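Local coordinates for sortase B (Clostridium perfringens, PDB 5YFK), which probably acts as a class B sortase, a cysteine transpeptidase that cleaves the sorting signal of surface proteins and links them to the cell wall, at residues F90-I94 with M115-F121; I124-K128 with R217-V221. The protein carries 1 engineered substitution. One frame throughout, in Å; residues are numbered along the deposited sequence.

Both contacts belong to the sortase domain, a closed beta-barrel with its connecting loops, and involve the long connection between strand 107-111 and helix 130-135. They come in series along the chain. Contact 1 pairs the first part of this connection, 115-121, with the loop 90-94 that leads into strand 94-96. Contact 2 opens three residues later, where the 3-10 segment 124-128 packs on strand 216-225. Their centres are about 14 Å apart, and they touch nowhere else. The predicted catalytic H113 precedes 115-121, and the predicted transition-state stabiliser R217 begins 217-221. The same connection thus carries the predicted histidine and, further on, packs against the strand that carries the predicted arginine.

Contact 1 (F90-I94 with M115-F121); sequences FSGSI and MRNDTMF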
loop_
_atom_site.group_PDB
_atom_site.type_symbol
_atom_site.label_atom_id
_atom_site.label_comp_id
_atom_site.label_asym_id
_atom_site.label_seq_id
_atom_site.Cartn_x
_atom_site.Cartn_y
_atom_site.Cartn_z
ATOM N N PHE A 90 12.090 -4.468 -14.029
ATOM C CA PHE A 90 10.760 -4.708 -14.545
ATOM C C PHE A 90 9.731 -4.743 -13.429
ATOM O O PHE A 90 8.640 -4.215 -13.588
ATOM C CB PHE A 90 10.744 -5.996 -15.356
ATOM C CG PHE A 90 11.574 -5.905 -16.603
ATOM C CD1 PHE A 90 12.932 -6.185 -16.546
ATOM C CD2 PHE A 90 11.100 -5.172 -17.687
ATOM C CE1 PHE A 90 13.752 -5.935 -17.633
ATOM C CE2 PHE A 90 11.915 -4.905 -18.773
ATOM C CZ PHE A 90 13.242 -5.296 -18.749
ATOM N N SER A 91 10.103 -5.316 -12.288
ATOM C CA SER A 91 9.190 -5.404 -11.155
ATOM C C SER A 91 9.007 -4.042 -10.493
ATOM O O SER A 91 8.012 -3.806 -9.813
ATOM C CB SER A 91 9.723 -6.394 -10.137
ATOM O OG SER A 91 9.636 -7.697 -10.659
ATOM N N GLY A 92 10.031 -3.200 -10.586
ATOM C CA GLY A 92 10.028 -1.920 -9.871
ATOM C C GLY A 92 9.964 -2.075 -8.356
ATOM O O GLY A 92 10.630 -2.929 -7.761
ATOM N N SER A 93 9.316 -1.115 -7.722
ATOM C CA SER A 93 9.269 -1.047 -6.273
ATOM C C SER A 93 7.836 -0.777 -5.841
ATOM O O SER A 93 6.981 -0.395 -6.658
ATOM C CB SER A 93 10.204 0.047 -5.741
ATOM O OG SER A 93 11.535 -0.147 -6.200
ATOM N N ILE A 94 7.567 -0.984 -4.557
ATOM C CA ILE A 94 6.298 -0.487 -3.996
ATOM C C ILE A 94 6.503 0.964 -3.577
ATOM O O ILE A 94 7.506 1.288 -2.916
ATOM C CB ILE A 94 5.882 -1.298 -2.777
ATOM C CG1 ILE A 94 5.886 -2.793 -3.100
ATOM C CG2 ILE A 94 4.505 -0.846 -2.286
ATOM C CD1 ILE A 94 5.093 -3.213 -4.319
ATOM N N MET A 115 2.512 -8.209 -12.046
ATOM C CA MET A 115 3.129 -8.663 -13.280
ATOM C C MET A 115 2.820 -10.132 -13.580
ATOM O O MET A 115 3.368 -10.712 -14.521
ATOM C CB MET A 115 4.637 -8.414 -13.229
ATOM C CG MET A 115 5.010 -6.957 -13.460
ATOM S SD MET A 115 6.776 -6.723 -13.706
ATOM C CE MET A 115 7.078 -7.773 -15.131
ATOM N N ARG A 116 1.849 -10.682 -12.857
ATOM C CA ARG A 116 1.212 -11.956 -13.221
ATOM C C ARG A 116 2.118 -13.131 -12.883
ATOM O O ARG A 116 1.799 -14.273 -13.189
ATOM C CB ARG A 116 0.835 -11.991 -14.707
ATOM C CG ARG A 116 -0.305 -11.051 -15.073
ATOM C CD ARG A 116 -1.357 -11.739 -15.938
ATOM N NE ARG A 116 -2.459 -12.292 -15.145
ATOM C CZ ARG A 116 -3.594 -12.761 -15.660
ATOM N NH1 ARG A 116 -3.793 -12.732 -16.975
ATOM N NH2 ARG A 116 -4.538 -13.254 -14.862
ATOM N N ASN A 117 3.171 -12.859 -12.129
ATOM C CA ASN A 117 4.040 -13.910 -11.628
ATOM C C ASN A 117 4.061 -13.924 -10.102
ATOM O O ASN A 117 5.059 -14.309 -9.486
ATOM C CB ASN A 117 5.452 -13.694 -12.139
ATOM C CG ASN A 117 6.156 -12.580 -11.405
ATOM O OD1 ASN A 117 5.640 -11.471 -11.334
ATOM N ND2 ASN A 117 7.205 -12.929 -10.678
ATOM N N ASP A 118 2.982 -13.459 -9.487
ATOM C CA ASP A 118 2.841 -13.610 -8.043
ATOM C C ASP A 118 3.896 -12.828 -7.249
ATOM O O ASP A 118 4.487 -13.338 -6.298
ATOM C CB ASP A 118 2.939 -15.090 -7.691
ATOM C CG ASP A 118 2.150 -15.442 -6.459
ATOM O OD1 ASP A 118 1.401 -14.573 -5.988
ATOM O OD2 ASP A 118 2.329 -16.566 -5.939
ATOM N N THR A 119 4.194 -11.606 -7.680
ATOM C CA THR A 119 5.135 -10.751 -6.956
ATOM C C THR A 119 4.625 -9.313 -6.853
ATOM O O THR A 119 3.706 -8.950 -7.548
ATOM C CB THR A 119 6.515 -10.704 -7.638
ATOM O OG1 THR A 119 6.382 -10.173 -8.966
ATOM C CG2 THR A 119 7.129 -12.098 -7.689
ATOM N N MET A 120 5.274 -8.522 -6.000
ATOM C CA MET A 120 4.914 -7.107 -5.771
ATOM C C MET A 120 3.478 -7.049 -5.255
ATOM O O MET A 120 3.185 -7.680 -4.234
ATOM C CB MET A 120 5.133 -6.257 -7.000
ATOM C CG MET A 120 6.556 -6.395 -7.562
ATOM S SD MET A 120 7.924 -6.390 -6.359
ATOM C CE MET A 120 8.041 -4.666 -5.915
ATOM N N PHE A 121 2.604 -6.338 -5.949
ATOM C CA PHE A 121 1.177 -6.210 -5.505
ATOM C C PHE A 121 0.230 -7.172 -6.255
ATOM O O PHE A 121 -1.012 -7.069 -6.114
ATOM C CB PHE A 121 0.685 -4.760 -5.660
ATOM C CG PHE A 121 0.786 -3.898 -4.407
ATOM C CD1 PHE A 121 1.604 -4.244 -3.338
ATOM C CD2 PHE A 121 0.314 -2.577 -4.450
ATOM C CE1 PHE A 121 1.740 -3.408 -2.225
ATOM C CE2 PHE A 121 0.423 -1.750 -3.341
ATOM C CZ PHE A 121 1.146 -2.159 -2.227
#
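M120, I94 and M115 bury the most surface in this contact between two loops of the sortase barrel. The CA atoms of I94 and M120 are 7.0 Å apart, the nearest across the segments. M120 has a positive phi of 60°, and its CA-to-CB bond points toward 90-94. Its side chain, m at all three chi angles, runs along the facing loop. M120 CG is 3.7 Å from S91 O, and M120 CE is 3.6 Å from G92 O and 3.7 Å from I94 CD1. Y17 of helix 16-19 also touches M120. The CA-to-CB bond of I94 points toward 115-121, and I94 packs against F121 as well. I94 CD1 lies over one face of the F121 ring, 4.2 Å from its centroid, in a CH-pi contact. I94 CG2 is 3.6 Å from F121 CZ. V110 of strand 107-111 touches both of these side chains. At the other end, M115 SD approaches F90 O to 3.1 Å and S91 CA to 3.8 Å. M115 is poorly ordered, and this end lies near the predicted active site, about 4 Å from the H113 side chain. S91 OG turns to T12 for its hydrogen bond. With no hydrogen bond between them, the loops meet by van der Waals contact: apolar at I94, M120 and F121, and methionine against backbone carbonyls at F90, S91 and G92.

Contact 2 (I124-K128 with R217-V221); sequences IKHFK and RIVVV
Segment 124-128 is the later part of a 3-10 segment that begins earlier in the chain. Its phi values run from -56° to -77° and psi from -27° to -9°. F127 N donates to I124 O and K128 N to K125 O, each at 3.0 Å. It covers the I218 and V220 side of strand 216-225, which lies between antiparallel strands 203-210 and 146-159 of the barrel. The strand has phi near -120° and psi near 135°. K125 and I218 have the nearest CA atoms, 6.7 Å apart. The CA-to-CB bond of I124 points toward the strand, with both chi angles m. I124 CG2 sits 4.0 Å from I218 CG2 and 3.7 Å from V220 CG2. K125, with chi1 p, sends its end away, but K125 CB lies 3.8 Å from I218 CD1. F127, with chi1 m, places CB 3.9 Å from V220 CG2. Its ring stacks edge-to-face with F132. K128 (m, t, p, t) starts sideways, and K128 CD reaches to 4.0 Å from I218 CG2. The CA-to-CB bonds of I218 (chi1 m, chi2 t) and V220 (chi1 t) point toward the 3-10 segment and that of V219 away, the alternation characteristic of a beta strand. No hydrogen bond crosses the interface. Apolar burial, including lysine aliphatic carbons, joins the 3-10 segment to the barrel wall, and the charge of K128 is met outside the two segments by D212.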
loop_
_atom_site.group_PDB
_atom_site.type_symbol
_atom_site.label_atom_id
_atom_site.label_comp_id
_atom_site.label_asym_id
_atom_site.label_seq_id
_atom_site.Cartn_x
_atom_site.Cartn_y
_atom_site.Cartn_z
ATOM N N ILE A 124 -2.835 -8.446 -4.255
ATOM C CA ILE A 124 -4.006 -7.590 -4.006
ATOM C C ILE A 124 -5.276 -8.126 -4.673
ATOM O O ILE A 124 -6.392 -8.038 -4.124
ATOM C CB ILE A 124 -3.732 -6.146 -4.490
ATOM C CG1 ILE A 124 -2.568 -5.524 -3.720
ATOM C CG2 ILE A 124 -4.986 -5.319 -4.386
ATOM C CD1 ILE A 124 -2.719 -5.396 -2.225
ATOM N N LYS A 125 -5.089 -8.870 -5.752
ATOM C CA LYS A 125 -6.216 -9.407 -6.520
ATOM C C LYS A 125 -6.996 -10.475 -5.716
ATOM O O LYS A 125 -8.221 -10.626 -5.885
ATOM C CB LYS A 125 -5.674 -9.982 -7.830
ATOM C CG LYS A 125 -4.994 -11.341 -7.700
ATOM C CD LYS A 125 -4.362 -11.762 -9.016
ATOM C CE LYS A 125 -3.827 -13.186 -8.952
ATOM N NZ LYS A 125 -4.898 -14.165 -9.267
ATOM N N HIS A 126 -6.388 -10.942 -4.633
ATOM C CA HIS A 126 -7.026 -12.009 -3.844
ATOM C C HIS A 126 -8.189 -11.411 -3.088
ATOM O O HIS A 126 -9.130 -12.105 -2.725
ATOM C CB HIS A 126 -6.047 -12.622 -2.859
ATOM C CG HIS A 126 -5.003 -13.491 -3.483
ATOM N ND1 HIS A 126 -4.015 -14.098 -2.739
ATOM C CD2 HIS A 126 -4.861 -13.963 -4.748
ATOM C CE1 HIS A 126 -3.244 -14.820 -3.539
ATOM N NE2 HIS A 126 -3.762 -14.792 -4.752
ATOM N N PHE A 127 -8.135 -10.106 -2.842
ATOM C CA PHE A 127 -9.182 -9.450 -2.076
ATOM C C PHE A 127 -10.503 -9.357 -2.827
ATOM O O PHE A 127 -11.549 -9.120 -2.213
ATOM C CB PHE A 127 -8.695 -8.079 -1.611
ATOM C CG PHE A 127 -7.727 -8.160 -0.481
ATOM C CD1 PHE A 127 -8.176 -8.483 0.790
ATOM C CD2 PHE A 127 -6.360 -8.084 -0.709
ATOM C CE1 PHE A 127 -7.294 -8.671 1.836
ATOM C CE2 PHE A 127 -5.464 -8.251 0.338
ATOM C CZ PHE A 127 -5.932 -8.498 1.620
ATOM N N LYS A 128 -10.495 -9.697 -4.119
ATOM C CA LYS A 128 -11.757 -9.735 -4.893
ATOM C C LYS A 128 -12.607 -10.977 -4.614
ATOM O O LYS A 128 -13.800 -11.034 -4.981
ATOM C CB LYS A 128 -11.467 -9.652 -6.385
ATOM C CG LYS A 128 -10.986 -8.277 -6.842
ATOM C CD LYS A 128 -10.178 -8.373 -8.137
ATOM C CE LYS A 128 -10.975 -8.964 -9.273
ATOM N NZ LYS A 128 -10.109 -9.193 -10.452
ATOM N N ARG A 217 -7.614 -1.533 -12.970
ATOM C CA ARG A 217 -6.910 -1.299 -11.733
ATOM C C ARG A 217 -7.656 -1.980 -10.612
ATOM O O ARG A 217 -8.893 -1.899 -10.528
ATOM C CB ARG A 217 -6.817 0.194 -11.441
ATOM C CG ARG A 217 -6.009 0.964 -12.444
ATOM C CD ARG A 217 -4.571 0.560 -12.377
ATOM N NE ARG A 217 -3.722 1.316 -13.275
ATOM C CZ ARG A 217 -3.325 0.907 -14.483
ATOM N NH1 ARG A 217 -3.776 -0.228 -15.022
ATOM N NH2 ARG A 217 -2.519 1.684 -15.187
ATOM N N ILE A 218 -6.908 -2.580 -9.701
ATOM C CA ILE A 218 -7.531 -3.160 -8.495
ATOM C C ILE A 218 -7.127 -2.354 -7.253
ATOM O O ILE A 218 -5.996 -1.967 -7.136
ATOM C CB ILE A 218 -7.076 -4.619 -8.303
ATOM C CG1 ILE A 218 -7.278 -5.417 -9.610
ATOM C CG2 ILE A 218 -7.816 -5.279 -7.144
ATOM C CD1 ILE A 218 -6.717 -6.826 -9.580
ATOM N N VAL A 219 -8.105 -2.045 -6.395
ATOM C CA VAL A 219 -7.925 -1.084 -5.303
ATOM C C VAL A 219 -8.386 -1.726 -3.998
ATOM O O VAL A 219 -9.465 -2.295 -3.930
ATOM C CB VAL A 219 -8.732 0.214 -5.526
ATOM C CG1 VAL A 219 -8.375 1.282 -4.492
ATOM C CG2 VAL A 219 -8.533 0.749 -6.937
ATOM N N VAL A 220 -7.566 -1.586 -2.959
ATOM C CA VAL A 220 -7.951 -1.909 -1.613
ATOM C C VAL A 220 -7.790 -0.680 -0.703
ATOM O O VAL A 220 -6.826 0.064 -0.819
ATOM C CB VAL A 220 -7.132 -3.083 -1.041
ATOM C CG1 VAL A 220 -7.446 -3.266 0.438
ATOM C CG2 VAL A 220 -7.469 -4.374 -1.796
ATOM N N VAL A 221 -8.850 -0.358 0.029
ATOM C CA VAL A 221 -8.823 0.778 0.958
ATOM C C VAL A 221 -9.085 0.279 2.381
ATOM O O VAL A 221 -9.958 -0.567 2.628
ATOM C CB VAL A 221 -9.866 1.859 0.582
ATOM C CG1 VAL A 221 -9.534 3.183 1.234
ATOM C CG2 VAL A 221 -9.937 2.046 -0.944
#